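Local coordinates for protein endoglucanase (Clostridium thermocellum, PDB 2C26) that probably hydrolyses cellulose as part of a larger enzyme, this piece holding its calcium-binding PKD domain and a second beta-sandwich domain that follows, at residues Lys11-Phe16 and Ser32-Glu37; Val28-Asn33 and Thr58-Tyr63; Thr70-Leu75 and Ser86-Ile91. All coordinates share one frame; numbering follows the deposited sequence.

In the fold
All three interactions lie in the PKD domain, a small beta sandwich. Interactions 1 and 2 have centres about 9 Å apart and share Ser32 and Asn33; Thr15 O and Asn30 N, 2.8 Å apart, probably form a hydrogen bond joining strands 15-17 and 27-30. Interaction 3 belongs to the facing sheet, its centre about 14 Å from that of interaction 1 and about 13 Å from that of interaction 2. Phe14 and Phe29 contribute to the core between the sheets, the latter with CE2 3.8 Å from CG1 of Val73. Interaction 1 ends at the calcium ligand Asp36, whose side chain is about 12 Å from those of Pro59 and Leu75.

Interaction 1 (Lys11-Phe16 and Ser32-Glu37); sequences KAIFTF and SNSIDE. With CA (calcium ion), chain B; EDO (1,2-ethanediol), chain J.
Lys11 and Ile35 are joined by a reciprocal pair of backbone hydrogen bonds, Lys11 N to Ile35 O at 2.7 Å and Ile35 N to Lys11 O at 3.0 Å. This single antiparallel bridge ties the chain leading into strand 15-17 to the loop after strand 27-30.

A side-chain bond extends the pairing. Ser34 OG, anti to its carbonyl carbon (chi1 -57°), accepts the N-H of Ile13 at 3.1 Å along a fairly straight line (163° at the hydrogen). The same hydroxyl is hydrogen-bonded to the carbonyl of Ala31, so a small side chain that can both give and take serves two backbone groups in a buried spot.

Apolar contact runs along the outer side. The aliphatic part of Lys11 passes obliquely across Ile35, CD lying 3.8 Å from CG2, while Ile13 stands alongside Asn33 with CG2 3.8 Å from CB.

Charge is handled through water. A bend at chi3 (-69°) leaves Lys11 NZ 4.3 Å from Glu37 OE2, too far for a salt bridge; one water accepts from NZ and donates to that carboxylate, and a second links NZ to the carbonyl oxygen of Asn33.

Asp36 holds the calcium ion with both carboxylate oxygens, OD1 and OD2 each 2.5 Å from the metal. Asn7, Gln8, Asp38, Asp79 and a water complete the site. Since ligands come from both sides of the bridge, Lys11 pairing with Ile35 next to Asp36 is consistent with a metal that pins the N-terminal chain, this loop and the end of strand 69-79 together; Asp36 is buried there, while Lys11, Asn33, Ile35 and Glu37 stay exposed.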
# COMPACT_ATOMS: atom_id res chain seq x y z
N LYS A 11 1.86 -4.48 35.08
CA LYS A 11 1.90 -4.72 33.64
C LYS A 11 0.54 -4.32 33.06
O LYS A 11 -0.48 -4.84 33.50
CB LYS A 11 2.19 -6.21 33.37
CG LYS A 11 2.14 -6.61 31.89
CD LYS A 11 1.98 -8.11 31.66
CE LYS A 11 3.21 -8.89 32.05
NZ LYS A 11 3.02 -10.35 31.82
N ALA A 12 0.52 -3.41 32.10
CA ALA A 12 -0.69 -2.98 31.40
C ALA A 12 -0.64 -3.39 29.93
O ALA A 12 0.31 -3.08 29.22
CB ALA A 12 -0.89 -1.47 31.53
N ILE A 13 -1.70 -4.06 29.49
CA ILE A 13 -1.83 -4.52 28.11
C ILE A 13 -3.29 -4.89 27.89
O ILE A 13 -3.98 -5.27 28.83
CB ILE A 13 -0.88 -5.72 27.78
CG1 ILE A 13 -0.86 -6.00 26.26
CG2 ILE A 13 -1.24 -6.98 28.60
CD1 ILE A 13 0.43 -6.57 25.78
N PHE A 14 -3.76 -4.74 26.65
CA PHE A 14 -5.07 -5.22 26.23
C PHE A 14 -5.05 -5.67 24.78
O PHE A 14 -4.16 -5.28 24.01
CB PHE A 14 -6.20 -4.19 26.49
CG PHE A 14 -6.15 -2.96 25.60
CD1 PHE A 14 -5.43 -1.84 26.00
CD2 PHE A 14 -6.84 -2.92 24.39
CE1 PHE A 14 -5.39 -0.69 25.19
CE2 PHE A 14 -6.79 -1.79 23.58
CZ PHE A 14 -6.07 -0.68 23.97
N THR A 15 -6.02 -6.50 24.44
CA THR A 15 -6.36 -6.78 23.04
C THR A 15 -7.83 -6.40 22.85
O THR A 15 -8.54 -6.12 23.83
CB THR A 15 -6.14 -8.27 22.65
OG1 THR A 15 -6.95 -9.11 23.49
CG2 THR A 15 -4.69 -8.67 22.80
N PHE A 16 -8.28 -6.36 21.60
CA PHE A 16 -9.69 -6.11 21.34
C PHE A 16 -10.23 -6.99 20.21
O PHE A 16 -9.45 -7.59 19.45
CB PHE A 16 -9.96 -4.61 21.09
CG PHE A 16 -9.21 -4.04 19.92
CD1 PHE A 16 -9.70 -4.17 18.63
CD2 PHE A 16 -8.01 -3.34 20.11
CE1 PHE A 16 -9.02 -3.64 17.54
CE2 PHE A 16 -7.32 -2.81 19.03
CZ PHE A 16 -7.82 -2.96 17.74
N SER A 32 -7.13 -8.67 30.28
CA SER A 32 -6.92 -9.77 31.24
C SER A 32 -5.47 -10.25 31.36
O SER A 32 -5.13 -10.94 32.32
CB SER A 32 -7.85 -10.94 30.97
OG SER A 32 -7.67 -11.40 29.65
N ASN A 33 -4.62 -9.89 30.41
CA ASN A 33 -3.19 -10.20 30.54
C ASN A 33 -2.42 -9.16 31.35
O ASN A 33 -1.24 -9.34 31.63
CB ASN A 33 -2.54 -10.47 29.17
CG ASN A 33 -2.95 -11.82 28.59
OD1 ASN A 33 -2.88 -12.03 27.38
ND2 ASN A 33 -3.36 -12.75 29.45
N SER A 34 -3.11 -8.08 31.74
CA SER A 34 -2.54 -7.12 32.68
C SER A 34 -2.42 -7.81 34.03
O SER A 34 -3.22 -8.67 34.36
CB SER A 34 -3.43 -5.87 32.83
OG SER A 34 -3.65 -5.23 31.60
N ILE A 35 -1.41 -7.41 34.80
CA ILE A 35 -1.14 -8.03 36.10
C ILE A 35 -0.25 -7.11 36.94
O ILE A 35 0.64 -6.44 36.43
CB ILE A 35 -0.50 -9.46 35.95
CG1 ILE A 35 -0.14 -10.07 37.31
CG2 ILE A 35 0.73 -9.46 35.00
CD1 ILE A 35 -0.05 -11.63 37.31
N ASP A 36 -0.52 -7.10 38.24
CA ASP A 36 0.41 -6.52 39.19
C ASP A 36 1.16 -7.68 39.85
O ASP A 36 0.55 -8.51 40.51
CB ASP A 36 -0.31 -5.67 40.24
CG ASP A 36 0.66 -4.89 41.10
OD1 ASP A 36 1.67 -4.42 40.55
OD2 ASP A 36 0.43 -4.74 42.32
N GLU A 37 2.48 -7.73 39.64
CA GLU A 37 3.29 -8.88 40.06
C GLU A 37 3.41 -9.05 41.58
O GLU A 37 3.56 -10.17 42.07
CB GLU A 37 4.70 -8.84 39.44
CG GLU A 37 4.74 -8.70 37.91
CD GLU A 37 4.20 -9.92 37.18
OE1 GLU A 37 4.03 -10.99 37.79
OE2 GLU A 37 3.96 -9.80 35.96
CA CA B . 2.43 -3.32 42.61
C1 EDO J . -6.68 -11.21 26.16
O1 EDO J . -5.69 -10.70 25.26
C2 EDO J . -7.08 -12.61 25.71
O2 EDO J . -6.99 -13.48 26.85
O HOH W 1 3.46 -12.03 34.56
O HOH W 2 0.54 -11.29 31.27
O HOH W 3 1.15 -3.08 44.82

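Interaction 2 (Val28-Asn33 and Thr58-Tyr63). With EDO (1,2-ethanediol), chain G.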
# COMPACT_ATOMS: atom_id res chain seq x y z
N VAL A 28 -15.16 -5.54 22.16
CA VAL A 28 -14.81 -5.97 23.50
C VAL A 28 -13.31 -5.77 23.68
O VAL A 28 -12.50 -6.37 22.97
CB VAL A 28 -15.25 -7.44 23.77
CG1 VAL A 28 -14.72 -7.95 25.12
CG2 VAL A 28 -16.78 -7.55 23.74
N PHE A 29 -12.95 -4.89 24.62
CA PHE A 29 -11.55 -4.68 25.00
C PHE A 29 -11.22 -5.58 26.18
O PHE A 29 -11.99 -5.67 27.15
CB PHE A 29 -11.29 -3.21 25.34
CG PHE A 29 -11.54 -2.27 24.20
CD1 PHE A 29 -12.82 -1.71 24.00
CD2 PHE A 29 -10.52 -1.94 23.30
CE1 PHE A 29 -13.06 -0.83 22.93
CE2 PHE A 29 -10.75 -1.07 22.23
CZ PHE A 29 -12.03 -0.52 22.05
N ASN A 30 -10.08 -6.26 26.10
CA ASN A 30 -9.77 -7.31 27.06
C ASN A 30 -8.38 -7.10 27.65
O ASN A 30 -7.36 -7.36 27.00
CB ASN A 30 -9.88 -8.68 26.39
CG ASN A 30 -9.77 -9.84 27.37
OD1 ASN A 30 -9.01 -9.78 28.33
ND2 ASN A 30 -10.52 -10.90 27.12
N ALA A 31 -8.34 -6.61 28.88
CA ALA A 31 -7.08 -6.32 29.57
C ALA A 31 -6.64 -7.45 30.50
O ALA A 31 -5.85 -7.23 31.42
CB ALA A 31 -7.22 -5.00 30.35
N SER A 32 -7.13 -8.67 30.28
CA SER A 32 -6.92 -9.77 31.24
C SER A 32 -5.47 -10.25 31.36
O SER A 32 -5.13 -10.94 32.32
CB SER A 32 -7.85 -10.94 30.97
OG SER A 32 -7.67 -11.40 29.65
N ASN A 33 -4.62 -9.89 30.41
CA ASN A 33 -3.19 -10.20 30.54
C ASN A 33 -2.42 -9.16 31.35
O ASN A 33 -1.24 -9.34 31.63
CB ASN A 33 -2.54 -10.47 29.17
CG ASN A 33 -2.95 -11.82 28.59
OD1 ASN A 33 -2.88 -12.03 27.38
ND2 ASN A 33 -3.36 -12.75 29.45
N THR A 58 -13.98 -5.54 35.99
CA THR A 58 -13.22 -6.68 35.52
C THR A 58 -12.25 -6.17 34.43
O THR A 58 -12.29 -4.98 34.10
CB THR A 58 -14.15 -7.79 34.95
OG1 THR A 58 -14.71 -7.37 33.70
CG2 THR A 58 -15.27 -8.10 35.92
N PRO A 59 -11.38 -7.04 33.89
CA PRO A 59 -10.48 -6.68 32.79
C PRO A 59 -11.13 -6.40 31.42
O PRO A 59 -10.45 -6.00 30.49
CB PRO A 59 -9.55 -7.90 32.67
CG PRO A 59 -9.72 -8.66 33.96
CD PRO A 59 -11.14 -8.43 34.34
N THR A 60 -12.44 -6.60 31.29
CA THR A 60 -13.08 -6.41 29.99
C THR A 60 -14.08 -5.26 30.02
O THR A 60 -14.66 -4.95 31.06
CB THR A 60 -13.77 -7.71 29.48
OG1 THR A 60 -14.82 -8.08 30.37
CG2 THR A 60 -12.77 -8.89 29.36
N ILE A 61 -14.29 -4.63 28.87
CA ILE A 61 -15.24 -3.54 28.74
C ILE A 61 -15.69 -3.56 27.28
O ILE A 61 -14.90 -3.88 26.39
CB ILE A 61 -14.60 -2.16 29.14
CG1 ILE A 61 -15.67 -1.12 29.49
CG2 ILE A 61 -13.60 -1.69 28.05
CD1 ILE A 61 -15.14 0.18 30.19
N THR A 62 -16.96 -3.26 27.04
CA THR A 62 -17.43 -3.17 25.66
C THR A 62 -17.75 -1.73 25.30
O THR A 62 -18.11 -0.92 26.16
CB THR A 62 -18.57 -4.22 25.31
OG1 THR A 62 -19.56 -3.64 24.46
CG2 THR A 62 -19.22 -4.74 26.52
N TYR A 63 -17.53 -1.41 24.04
CA TYR A 63 -17.74 -0.05 23.58
C TYR A 63 -18.18 -0.02 22.13
O TYR A 63 -17.96 -0.97 21.40
CB TYR A 63 -16.48 0.81 23.84
CG TYR A 63 -16.76 2.29 23.80
CD1 TYR A 63 -17.46 2.92 24.84
CD2 TYR A 63 -16.33 3.07 22.72
CE1 TYR A 63 -17.72 4.30 24.80
CE2 TYR A 63 -16.59 4.44 22.67
CZ TYR A 63 -17.28 5.05 23.71
OH TYR A 63 -17.54 6.40 23.65
C1 EDO G . -17.26 -4.57 32.55
O1 EDO G . -16.85 -5.72 33.28
C2 EDO G . -17.98 -3.64 33.50
O2 EDO G . -17.16 -3.37 34.63
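Val28 and Thr62 begin a short antiparallel pairing in the three-stranded sheet of the Ig-like PKD sandwich, strand 27-30 lying centrally and strand 60-63 at the edge. They form a non-hydrogen-bonded pair on the outer face, where their beta-branched side chains meet obliquely, Val28 CG2 4.1 Å from Thr62 CB.

Phe29 turns to the opposite face, inward to the other sheet. Its backbone makes both bonds of the hydrogen-bonded pair with Ile61: the N-H meets Ile61 O at 2.8 Å, and Phe29 O accepts from Ile61 N. This pairing sets Phe29 CB 3.9 Å from Ile61 CG2. With CG anti to the carbonyl carbon (chi1 -61°), the ring is carried on toward Tyr63, CE1 lying 3.9 Å from Tyr63 CB. The large apolar ring is long enough to make this edge contact within its own sheet while also reaching Val73 of the facing one.

Asn30 returns to the outer face beside Thr60, whose methyl CG2 sits 3.7 Å from the amide carbon CG. At the end of the strand the amide closes a turn: OD1 accepts the backbone N-H of Ser32 at 2.9 Å in the carbonyl plane, an Asx turn.

Ala31 keeps the pairing going past the strand, giving its N-H to Pro59 O at 2.7 Å. Its small methyl fits among Tyr44, Trp46 and Leu75. Pro59, with no N-H to give, suits a strand entry where its carbonyl alone does the bonding.

At Ser32 the rigid proline ring packs against the turn, Pro59 CB lying 3.5 Å from Ser32 CA.

Interaction 3 (Thr70-Leu75 and Ser86-Ile91); sequences TYKVKL and SFTATI. With EDO (1,2-ethanediol), chain M.
Ile91 has CG1 anti to its backbone N (chi1 -173°), which swings the CG2 methyl onto Val73, CG2 to CG2 3.6 Å. Lys74 runs out extended with CG laid 3.4 Å from Thr88 OG1, whereas Lys72 folds back at chi3 and chi4 (38° and 64°), bringing NZ 3.6 Å from Thr88 CG2.

Six backbone hydrogen bonds hold this antiparallel hairpin, two each from Tyr71-Ile91, Val73-Ala89 and Leu75-Phe87. The shortest joins Val73 N to Ala89 O at 2.7 Å. Phe87 N reaches Leu75 O at 3.0 Å. Those pairs put mostly apolar groups on the core face, where the small Ala89 packs against Phe14 and Leu75 meets Trp46. Lys72, Lys74, Thr88 and Thr90 occupy the other face: one water joins Lys72 NZ to Thr88 OG1, and another joins Lys74 NZ to Ser86 OG.

Strand 84-93 is outermost within its chain, yet Ser86 to Ala89 pair in parallel with a strand of the second subunit. The hairpin thus combines an apolar inner face, a polar outer face bridged by water and partly covered by the second subunit, and an edge whose remaining backbone groups carry the sheet into that neighbouring molecule.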
# COMPACT_ATOMS: atom_id res chain seq x y z
N THR A 70 -10.13 6.55 13.09
CA THR A 70 -9.06 5.84 13.76
C THR A 70 -8.97 6.45 15.17
O THR A 70 -8.74 7.65 15.31
CB THR A 70 -7.73 5.98 12.97
OG1 THR A 70 -7.84 5.28 11.72
CG2 THR A 70 -6.57 5.41 13.74
N TYR A 71 -9.17 5.61 16.19
CA TYR A 71 -9.19 6.05 17.59
C TYR A 71 -7.99 5.51 18.36
O TYR A 71 -7.58 4.36 18.15
CB TYR A 71 -10.50 5.62 18.28
CG TYR A 71 -11.75 6.19 17.62
CD1 TYR A 71 -12.28 7.42 18.03
CD2 TYR A 71 -12.38 5.52 16.56
CE1 TYR A 71 -13.41 7.95 17.42
CE2 TYR A 71 -13.52 6.04 15.95
CZ TYR A 71 -14.03 7.26 16.39
OH TYR A 71 -15.15 7.80 15.79
N LYS A 72 -7.41 6.33 19.23
CA LYS A 72 -6.39 5.85 20.16
C LYS A 72 -7.08 5.36 21.41
O LYS A 72 -7.76 6.14 22.09
CB LYS A 72 -5.42 6.98 20.55
CG LYS A 72 -4.58 7.47 19.41
CD LYS A 72 -3.94 8.84 19.69
CE LYS A 72 -3.48 8.99 21.14
NZ LYS A 72 -2.37 8.04 21.54
N VAL A 73 -6.93 4.08 21.72
CA VAL A 73 -7.51 3.56 22.96
C VAL A 73 -6.41 3.39 23.99
O VAL A 73 -5.46 2.63 23.78
CB VAL A 73 -8.33 2.27 22.74
CG1 VAL A 73 -8.95 1.78 24.04
CG2 VAL A 73 -9.41 2.52 21.70
N LYS A 74 -6.54 4.11 25.11
CA LYS A 74 -5.57 4.05 26.17
C LYS A 74 -6.14 3.35 27.40
O LYS A 74 -7.19 3.72 27.91
CB LYS A 74 -5.10 5.46 26.55
CG LYS A 74 -4.05 5.49 27.63
CD LYS A 74 -3.80 6.90 28.05
CE LYS A 74 -2.40 7.06 28.54
NZ LYS A 74 -2.21 8.40 29.19
N LEU A 75 -5.43 2.32 27.86
CA LEU A 75 -5.71 1.70 29.14
C LEU A 75 -4.68 2.18 30.15
O LEU A 75 -3.48 2.16 29.88
CB LEU A 75 -5.64 0.17 29.01
CG LEU A 75 -5.55 -0.69 30.28
CD1 LEU A 75 -6.87 -0.68 31.08
CD2 LEU A 75 -5.10 -2.12 29.96
N SER A 86 0.58 2.34 31.51
CA SER A 86 -0.39 2.50 30.45
C SER A 86 0.00 1.77 29.16
O SER A 86 1.18 1.50 28.90
CB SER A 86 -0.69 3.98 30.18
OG SER A 86 0.38 4.60 29.48
N PHE A 87 -1.01 1.47 28.36
CA PHE A 87 -0.85 0.79 27.08
C PHE A 87 -1.86 1.40 26.14
O PHE A 87 -3.05 1.44 26.45
CB PHE A 87 -1.11 -0.71 27.24
CG PHE A 87 -0.82 -1.51 26.00
CD1 PHE A 87 -1.83 -1.75 25.07
CD2 PHE A 87 0.45 -2.01 25.75
CE1 PHE A 87 -1.56 -2.50 23.91
CE2 PHE A 87 0.73 -2.74 24.61
CZ PHE A 87 -0.28 -2.99 23.69
N THR A 88 -1.40 1.90 25.00
CA THR A 88 -2.27 2.56 24.05
C THR A 88 -2.19 1.83 22.71
O THR A 88 -1.09 1.61 22.18
CB THR A 88 -1.89 4.06 23.87
OG1 THR A 88 -1.93 4.72 25.13
CG2 THR A 88 -2.81 4.78 22.88
N ALA A 89 -3.35 1.43 22.18
CA ALA A 89 -3.43 0.83 20.84
C ALA A 89 -4.37 1.63 19.96
O ALA A 89 -5.24 2.34 20.47
CB ALA A 89 -3.89 -0.63 20.92
N THR A 90 -4.21 1.51 18.65
CA THR A 90 -5.06 2.20 17.68
C THR A 90 -6.14 1.25 17.15
O THR A 90 -5.87 0.07 16.91
CB THR A 90 -4.20 2.78 16.53
OG1 THR A 90 -3.59 4.00 16.97
CG2 THR A 90 -5.04 3.06 15.27
N ILE A 91 -7.36 1.76 16.98
CA ILE A 91 -8.47 0.97 16.45
C ILE A 91 -9.13 1.74 15.31
O ILE A 91 -9.41 2.92 15.42
CB ILE A 91 -9.49 0.52 17.57
CG1 ILE A 91 -10.55 -0.44 17.00
CG2 ILE A 91 -10.16 1.71 18.25
CD1 ILE A 91 -11.51 -1.04 18.04
C1 EDO M . -5.75 7.93 24.13
O1 EDO M . -7.16 8.00 23.90
C2 EDO M . -5.21 9.25 24.68
O2 EDO M . -3.78 9.19 24.68
O HOH W 4 -1.67 7.49 24.44
O HOH W 5 0.01 7.52 30.34